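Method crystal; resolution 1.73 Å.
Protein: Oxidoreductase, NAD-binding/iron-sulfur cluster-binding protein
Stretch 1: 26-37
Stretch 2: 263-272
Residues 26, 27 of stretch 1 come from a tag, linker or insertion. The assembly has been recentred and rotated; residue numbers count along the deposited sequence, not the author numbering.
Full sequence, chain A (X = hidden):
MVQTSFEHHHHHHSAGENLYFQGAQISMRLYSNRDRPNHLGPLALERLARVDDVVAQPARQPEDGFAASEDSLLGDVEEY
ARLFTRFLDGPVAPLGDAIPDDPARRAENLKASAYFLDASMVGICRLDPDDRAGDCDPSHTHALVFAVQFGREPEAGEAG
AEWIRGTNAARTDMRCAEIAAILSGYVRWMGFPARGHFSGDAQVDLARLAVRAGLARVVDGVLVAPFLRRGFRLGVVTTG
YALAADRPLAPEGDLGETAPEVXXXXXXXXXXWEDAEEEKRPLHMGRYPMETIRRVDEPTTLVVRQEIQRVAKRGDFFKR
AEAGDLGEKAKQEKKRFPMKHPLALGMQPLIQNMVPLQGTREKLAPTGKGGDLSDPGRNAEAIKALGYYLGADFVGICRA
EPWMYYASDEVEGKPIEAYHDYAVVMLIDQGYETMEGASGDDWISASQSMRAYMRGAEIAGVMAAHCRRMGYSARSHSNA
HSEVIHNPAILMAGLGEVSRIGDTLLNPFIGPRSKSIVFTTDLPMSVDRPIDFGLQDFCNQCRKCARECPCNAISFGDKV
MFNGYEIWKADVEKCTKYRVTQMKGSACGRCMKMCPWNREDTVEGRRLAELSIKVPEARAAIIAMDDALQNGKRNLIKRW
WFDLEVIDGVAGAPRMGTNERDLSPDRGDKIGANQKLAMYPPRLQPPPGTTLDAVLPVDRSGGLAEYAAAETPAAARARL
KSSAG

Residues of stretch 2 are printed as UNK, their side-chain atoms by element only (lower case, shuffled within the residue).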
ATOM      1  N   ILE A  26       5.269 -13.458 -19.679  1.00 41.24           N
ATOM      2  CA  ILE A  26       6.603 -13.159 -20.124  1.00 44.87           C
ATOM      3  C   ILE A  26       6.845 -11.668 -20.101  1.00 46.41           C
ATOM      4  O   ILE A  26       7.834 -11.158 -20.679  1.00 36.58           O
ATOM      5  CB  ILE A  26       6.876 -13.708 -21.575  1.00 50.60           C
ATOM      6  CG1 ILE A  26       5.943 -13.040 -22.618  1.00 46.79           C
ATOM      7  CG2 ILE A  26       6.769 -15.259 -21.625  1.00 50.20           C
ATOM      8  CD1 ILE A  26       6.396 -13.424 -24.006  1.00 49.73           C
ATOM      9  N   SER A  27       5.973 -10.966 -19.416  1.00 43.32           N
ATOM     10  CA  SER A  27       6.199  -9.531 -19.256  1.00 47.75           C
ATOM     11  C   SER A  27       7.223  -9.165 -18.138  1.00 40.10           C
ATOM     12  O   SER A  27       7.697  -8.019 -18.155  1.00 40.08           O
ATOM     13  CB  SER A  27       4.839  -8.797 -19.068  1.00 51.01           C
ATOM     14  OG  SER A  27       4.035  -9.472 -18.109  1.00 42.30           O
ATOM     15  N   MET A  28       7.573 -10.074 -17.192  1.00 36.17           N
ATOM     16  CA  MET A  28       8.419  -9.629 -16.055  1.00 30.40           C
ATOM     17  C   MET A  28       9.828  -9.319 -16.565  1.00 31.20           C
ATOM     18  O   MET A  28      10.240  -9.716 -17.672  1.00 31.96           O
ATOM     19  CB  MET A  28       8.512 -10.639 -14.879  1.00 25.78           C
ATOM     20  CG  MET A  28       9.021 -11.943 -15.383  1.00 24.34           C
ATOM     21  SD  MET A  28       7.733 -12.992 -16.010  1.00 28.15           S
ATOM     22  CE  MET A  28       8.371 -14.765 -15.789  1.00 24.58           C
ATOM     23  N   ARG A  29      10.588  -8.642 -15.719  1.00 28.56           N
ATOM     24  CA  ARG A  29      11.943  -8.199 -16.052  1.00 23.91           C
ATOM     25  C   ARG A  29      12.893  -9.305 -16.036  1.00 25.79           C
ATOM     26  O   ARG A  29      12.824 -10.149 -15.178  1.00 29.08           O
ATOM     27  CB  ARG A  29      12.416  -7.160 -15.036  1.00 21.68           C
ATOM     28  CG  ARG A  29      11.641  -5.859 -15.160  1.00 24.09           C
ATOM     29  CD  ARG A  29      12.221  -4.821 -14.232  1.00 23.81           C
ATOM     30  NE  ARG A  29      11.776  -4.970 -12.863  1.00 23.02           N
ATOM     31  CZ  ARG A  29      12.552  -5.375 -11.868  1.00 23.23           C
ATOM     32  NH1 ARG A  29      13.832  -5.677 -12.058  1.00 24.87           N
ATOM     33  NH2 ARG A  29      12.026  -5.456 -10.640  1.00 26.78           N
ATOM     34  N   LEU A  30      13.856  -9.280 -16.968  1.00 24.05           N
ATOM     35  CA  LEU A  30      14.964 -10.164 -16.931  1.00 24.70           C
ATOM     36  C   LEU A  30      16.047  -9.783 -16.009  1.00 25.80           C
ATOM     37  O   LEU A  30      16.754 -10.652 -15.497  1.00 29.81           O
ATOM     38  CB  LEU A  30      15.578 -10.334 -18.339  1.00 30.12           C
ATOM     39  CG  LEU A  30      15.026 -11.405 -19.287  1.00 32.53           C
ATOM     40  CD1 LEU A  30      15.633 -11.270 -20.686  1.00 33.63           C
ATOM     41  CD2 LEU A  30      15.386 -12.772 -18.736  1.00 31.88           C
ATOM     42  N   TYR A  31      16.264  -8.490 -15.811  1.00 22.78           N
ATOM     43  CA  TYR A  31      17.440  -8.033 -15.101  1.00 22.54           C
ATOM     44  C   TYR A  31      17.026  -7.390 -13.800  1.00 20.93           C
ATOM     45  O   TYR A  31      15.999  -6.701 -13.770  1.00 21.47           O
ATOM     46  CB  TYR A  31      18.257  -7.067 -16.012  1.00 23.49           C
ATOM     47  CG  TYR A  31      18.673  -7.761 -17.288  1.00 26.03           C
ATOM     48  CD1 TYR A  31      19.642  -8.733 -17.257  1.00 29.34           C
ATOM     49  CD2 TYR A  31      18.019  -7.524 -18.505  1.00 24.93           C
ATOM     50  CE1 TYR A  31      19.965  -9.449 -18.419  1.00 36.42           C
ATOM     51  CE2 TYR A  31      18.375  -8.181 -19.670  1.00 26.68           C
ATOM     52  CZ  TYR A  31      19.316  -9.175 -19.626  1.00 30.98           C
ATOM     53  OH  TYR A  31      19.697  -9.919 -20.775  1.00 40.73           O
ATOM     54  N   SER A  32      17.801  -7.621 -12.737  1.00 19.23           N
ATOM     55  CA  SER A  32      17.549  -7.077 -11.425  1.00 19.03           C
ATOM     56  C   SER A  32      17.833  -5.616 -11.383  1.00 21.00           C
ATOM     57  O   SER A  32      18.748  -5.091 -12.045  1.00 18.77           O
ATOM     58  CB  SER A  32      18.399  -7.744 -10.389  1.00 20.76           C
ATOM     59  OG  SER A  32      18.212  -7.235  -9.105  1.00 19.24           O
ATOM     60  N   ASN A  33      17.072  -4.921 -10.576  1.00 18.74           N
ATOM     61  CA  ASN A  33      17.380  -3.512 -10.330  1.00 19.72           C
ATOM     62  C   ASN A  33      18.138  -3.291  -9.017  1.00 19.73           C
ATOM     63  O   ASN A  33      18.191  -2.169  -8.500  1.00 19.78           O
ATOM     64  CB  ASN A  33      16.118  -2.674 -10.348  1.00 21.36           C
ATOM     65  CG  ASN A  33      15.146  -3.046  -9.226  1.00 22.75           C
ATOM     66  OD1 ASN A  33      15.525  -3.561  -8.162  1.00 21.83           O
ATOM     67  ND2 ASN A  33      13.895  -2.738  -9.443  1.00 28.09           N
ATOM     68  N   ARG A  34      18.779  -4.334  -8.508  1.00 19.83           N
ATOM     69  CA  ARG A  34      19.377  -4.246  -7.170  1.00 21.51           C
ATOM     70  C   ARG A  34      20.480  -3.191  -7.069  1.00 22.14           C
ATOM     71  O   ARG A  34      20.788  -2.761  -5.992  1.00 24.33           O
ATOM     72  CB  ARG A  34      19.897  -5.585  -6.704  1.00 22.68           C
ATOM     73  CG  ARG A  34      21.047  -6.134  -7.501  1.00 29.81           C
ATOM     74  CD  ARG A  34      21.633  -7.374  -6.853  1.00 33.44           C
ATOM     75  NE  ARG A  34      20.685  -8.482  -6.967  1.00 42.09           N
ATOM     76  CZ  ARG A  34      20.599  -9.344  -8.001  1.00 48.94           C
ATOM     77  NH1 ARG A  34      21.424  -9.279  -9.058  1.00 48.38           N
ATOM     78  NH2 ARG A  34      19.664 -10.292  -7.974  1.00 50.43           N
ATOM     79  N   ASP A  35      21.088  -2.807  -8.175  1.00 21.66           N
ATOM     80  CA  ASP A  35      22.133  -1.743  -8.137  1.00 24.64           C
ATOM     81  C   ASP A  35      21.710  -0.401  -8.643  1.00 23.34           C
ATOM     82  O   ASP A  35      22.517   0.454  -8.881  1.00 23.82           O
ATOM     83  CB  ASP A  35      23.339  -2.218  -8.887  1.00 27.80           C
ATOM     84  CG  ASP A  35      23.969  -3.426  -8.189  1.00 32.80           C
ATOM     85  OD1 ASP A  35      24.135  -3.378  -6.952  1.00 39.35           O
ATOM     86  OD2 ASP A  35      24.254  -4.445  -8.865  1.00 41.69           O
ATOM     87  N   ARG A  36      20.395  -0.227  -8.791  1.00 24.26           N
ATOM     88  CA  ARG A  36      19.841   0.993  -9.311  1.00 20.38           C
ATOM     89  C   ARG A  36      19.232   1.791  -8.157  1.00 20.45           C
ATOM     90  O   ARG A  36      18.282   1.346  -7.521  1.00 16.93           O
ATOM     91  CB  ARG A  36      18.813   0.680 -10.351  1.00 20.09           C
ATOM     92  CG  ARG A  36      18.120   1.887 -10.933  1.00 18.67           C
ATOM     93  CD  ARG A  36      17.251   1.467 -12.078  1.00 18.08           C
ATOM     94  NE  ARG A  36      16.594   2.567 -12.782  1.00 15.86           N
ATOM     95  CZ  ARG A  36      17.149   3.220 -13.773  1.00 17.46           C
ATOM     96  NH1 ARG A  36      18.337   2.883 -14.178  1.00 18.67           N
ATOM     97  NH2 ARG A  36      16.469   4.101 -14.447  1.00 19.19           N
ATOM     98  N   PRO A  37      19.746   3.009  -7.895  1.00 20.34           N
ATOM     99  CA  PRO A  37      19.136   3.841  -6.857  1.00 21.07           C
ATOM    100  C   PRO A  37      17.737   4.269  -7.174  1.00 19.68           C
ATOM    101  O   PRO A  37      17.382   4.463  -8.330  1.00 16.56           O
ATOM    102  CB  PRO A  37      20.088   5.025  -6.735  1.00 21.74           C
ATOM    103  CG  PRO A  37      20.928   5.022  -7.916  1.00 21.69           C
ATOM    104  CD  PRO A  37      20.926   3.643  -8.513  1.00 23.12           C
ATOM    105  N   UNK A 263      15.088  -1.177 -24.422  1.00 21.00           N
ATOM    106  CA  UNK A 263      14.140  -2.215 -24.755  1.00 20.67           C
ATOM    107  C   UNK A 263      14.263  -3.390 -23.818  1.00 19.83           C
ATOM    108  O   UNK A 263      13.240  -3.895 -23.312  1.00 21.08           O
ATOM    109  c   UNK A 263      13.382  -3.743 -26.653  1.00 28.26           C
ATOM    110  c   UNK A 263      14.296  -2.604 -26.202  1.00 20.62           C
ATOM    111  s   UNK A 263      11.572  -3.488 -26.573  1.00 34.77           S
ATOM    112  c   UNK A 263      11.421  -2.091 -27.715  1.00 34.74           C
ATOM    113  N   UNK A 264      15.473  -3.878 -23.605  1.00 17.72           N
ATOM    114  CA  UNK A 264      15.668  -5.046 -22.768  1.00 20.88           C
ATOM    115  C   UNK A 264      15.716  -4.774 -21.267  1.00 24.21           C
ATOM    116  O   UNK A 264      15.735  -5.724 -20.467  1.00 21.71           O
ATOM    117  c   UNK A 264      16.939  -5.816 -23.149  1.00 26.93           C
ATOM    118  c   UNK A 264      18.069  -7.524 -24.587  1.00 29.28           C
ATOM    119  c   UNK A 264      15.711  -7.792 -24.110  1.00 30.80           C
ATOM    120  c   UNK A 264      16.772  -6.762 -24.344  1.00 27.54           C
ATOM    121  N   UNK A 265      15.823  -3.506 -20.876  1.00 22.04           N
ATOM    122  CA  UNK A 265      15.793  -3.171 -19.471  1.00 19.85           C
ATOM    123  C   UNK A 265      17.042  -3.620 -18.757  1.00 21.40           C
ATOM    124  O   UNK A 265      16.998  -4.113 -17.655  1.00 21.34           O
ATOM    125  N   UNK A 266      18.204  -3.369 -19.373  1.00 23.51           N
ATOM    126  CA  UNK A 266      19.448  -3.993 -18.888  1.00 23.85           C
ATOM    127  C   UNK A 266      19.796  -3.580 -17.457  1.00 23.31           C
ATOM    128  O   UNK A 266      20.424  -4.355 -16.692  1.00 22.74           O
ATOM    129  c   UNK A 266      21.191  -2.305 -19.877  1.00 27.92           C
ATOM    130  c   UNK A 266      21.498  -6.109 -20.161  1.00 40.45           C
ATOM    131  c   UNK A 266      20.608  -3.729 -19.900  1.00 25.67           C
ATOM    132  c   UNK A 266      21.755  -4.696 -19.634  1.00 32.09           C
ATOM    133  N   UNK A 267      19.455  -2.347 -17.119  1.00 21.60           N
ATOM    134  CA  UNK A 267      19.781  -1.814 -15.796  1.00 23.44           C
ATOM    135  C   UNK A 267      18.709  -2.081 -14.758  1.00 21.76           C
ATOM    136  O   UNK A 267      18.728  -1.534 -13.684  1.00 23.53           O
ATOM    137  o   UNK A 267      21.477   0.983 -17.461  1.00 37.25           O
ATOM    138  c   UNK A 267      21.421   0.003 -16.655  1.00 33.03           C
ATOM    139  o   UNK A 267      22.418  -0.820 -16.480  1.00 38.27           O
ATOM    140  c   UNK A 267      20.068  -0.291 -15.922  1.00 27.09           C
ATOM    141  N   UNK A 268      17.727  -2.880 -15.116  1.00 24.95           N
ATOM    142  CA  UNK A 268      16.643  -3.242 -14.209  1.00 22.01           C
ATOM    143  C   UNK A 268      15.387  -2.442 -14.373  1.00 21.73           C
ATOM    144  O   UNK A 268      14.616  -2.335 -13.474  1.00 27.63           O
ATOM    145  N   UNK A 269      15.212  -1.840 -15.520  1.00 21.09           N
ATOM    146  CA  UNK A 269      14.140  -0.959 -15.788  1.00 19.17           C
ATOM    147  C   UNK A 269      13.001  -1.712 -16.480  1.00 20.07           C
ATOM    148  O   UNK A 269      13.193  -2.841 -16.927  1.00 18.45           O
ATOM    149  o   UNK A 269      15.399  -0.162 -17.801  1.00 19.10           O
ATOM    150  c   UNK A 269      14.671   0.250 -16.627  1.00 21.51           C
ATOM    151  c   UNK A 269      15.569   1.111 -15.771  1.00 20.59           C
ATOM    152  N   UNK A 270      11.876  -1.047 -16.669  1.00 20.22           N
ATOM    153  CA  UNK A 270      10.712  -1.635 -17.310  1.00 22.48           C
ATOM    154  C   UNK A 270      11.028  -2.027 -18.795  1.00 23.07           C
ATOM    155  O   UNK A 270      11.427  -1.183 -19.582  1.00 20.74           O
ATOM    156  n   UNK A 270       3.974  -1.596 -18.499  1.00 34.68           N
ATOM    157  n   UNK A 270       5.997  -0.454 -18.456  1.00 36.47           N
ATOM    158  c   UNK A 270       7.232  -0.053 -17.803  1.00 33.78           C
ATOM    159  c   UNK A 270       5.055  -1.165 -17.836  1.00 39.48           C
ATOM    160  n   UNK A 270       5.220  -1.486 -16.548  1.00 34.55           N
ATOM    161  c   UNK A 270       8.282  -1.188 -17.828  1.00 26.60           C
ATOM    162  c   UNK A 270       9.581  -0.667 -17.300  1.00 23.77           C
ATOM    163  N   UNK A 271      10.849  -3.305 -19.148  1.00 22.57           N
ATOM    164  CA  UNK A 271      11.124  -3.711 -20.552  1.00 23.27           C
ATOM    165  C   UNK A 271      10.193  -3.002 -21.525  1.00 22.08           C
ATOM    166  O   UNK A 271       9.008  -2.737 -21.222  1.00 18.66           O
ATOM    167  c   UNK A 271      10.762  -5.610 -19.106  1.00 26.58           C
ATOM    168  c   UNK A 271      10.328  -4.408 -18.353  1.00 22.36           C
ATOM    169  c   UNK A 271      10.849  -5.210 -20.533  1.00 25.19           C
ATOM    170  N   UNK A 272      10.716  -2.744 -22.698  1.00 20.54           N
ATOM    171  CA  UNK A 272      10.004  -2.049 -23.729  1.00 22.21           C
ATOM    172  C   UNK A 272       8.769  -2.749 -24.287  1.00 25.31           C
ATOM    173  O   UNK A 272       7.872  -2.108 -24.827  1.00 24.87           O
TER
HETATM  174  O   HOH W   1      14.140  -7.047 -18.562  1.00 23.68           O
HETATM  175  O   HOH W   2      20.856  -5.237 -14.007  1.00 31.96           O
HETATM  176  O   HOH W   3      12.655  -1.320 -11.912  1.00 29.99           O

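Position 263 lies in the last part of a helix and carries three carbons and a sulfur in an unbranched chain, with the sulfur next to the terminal carbon. It does not reach stretch 1. The chain is a thioether, so the residue is M263; its carbonyl O accepts a hydrogen bond from the N of position 272, 2.8 Å away, which ties the two ends of the stretch together.

Position 264 has four carbons forked at the second. Its CB lies 4.4 Å from Y31 CE2, an apolar contact, while its backbone O sits at the edge of the Y31 ring, 3.5 Å from Y31 CD2. The fork is the pattern of leucine, L264. The same carbonyl accepts from water 1, which in turn accepts from L30 N.

Position 265 has no side-chain atoms, and its backbone O lies 3.6 Å from Y31 CB. This is G265, the first residue to leave helical phi/psi, and its positive phi (71°) favours glycine. A CB here would also clash with the O of position 269.

Position 266 has four carbons forked at the first, one arm two carbons long. The CA-to-CB bond points away from stretch 1, yet the end of the side chain comes nearer and sets a carbon over one face of the Y31 ring. The branching defines isoleucine, I266, whose longer arm makes the CH-pi contact, with I266 CD1 3.8 Å from the centroid of the Y31 ring.

Position 267 shows two carbons, the second bearing two oxygens. Its CB lies 4.0 Å from R36 NH1, and its backbone O approaches R36 CD at 3.7 Å. Asparagine has the same outline, but both terminal atoms are oxygen, so this is D267. Its OD2 is hydrogen-bonded elsewhere in the structure, so the carboxylate is satisfied without a partner on stretch 1.

Position 268 again has no side chain, and its CA lies 3.5 Å from S32 O. G268 closes a type I turn begun at G265, with G268 N donating a hydrogen bond to G265 O, 2.9 Å away. An ideal CB would fall 2.5 Å from N33 CA and 2.7 Å from S32 O, so the close approach of the two backbones leaves no room for one.

Position 269 has one carbon carrying an oxygen and a carbon. The terminal carbon packs over one face of the R36 guanidinium, 3.3 Å from R36 CZ. This is T269, whose methyl CG2 suits the flat face.

Position 270 has three carbons, a nitrogen, and a carbon with two more nitrogens: R270. Its CA-to-CB bond points away from stretch 1, and its guanidinium is hydrogen-bonded elsewhere in the structure.

Position 271 has three carbons closing a ring onto the backbone N. Its CA-to-CB bond points toward stretch 1, and the ring carbon attached to N lies 3.7 Å from R29 CG. The residue is P271, its compact ring suiting this packing.

Position 272 has no side chain and makes no contact with stretch 1; it is G272, where a CB would clash with M263 SD.

No direct hydrogen bond crosses the contact. Packing around Y31, R29 and R36 joins the CA-H...O contacts of G268 CA with Y31 O and S32 O, both 3.5 Å, while three waters link polar groups of the two stretches.

Stretch 2 263-272: MLGIDGTRPG
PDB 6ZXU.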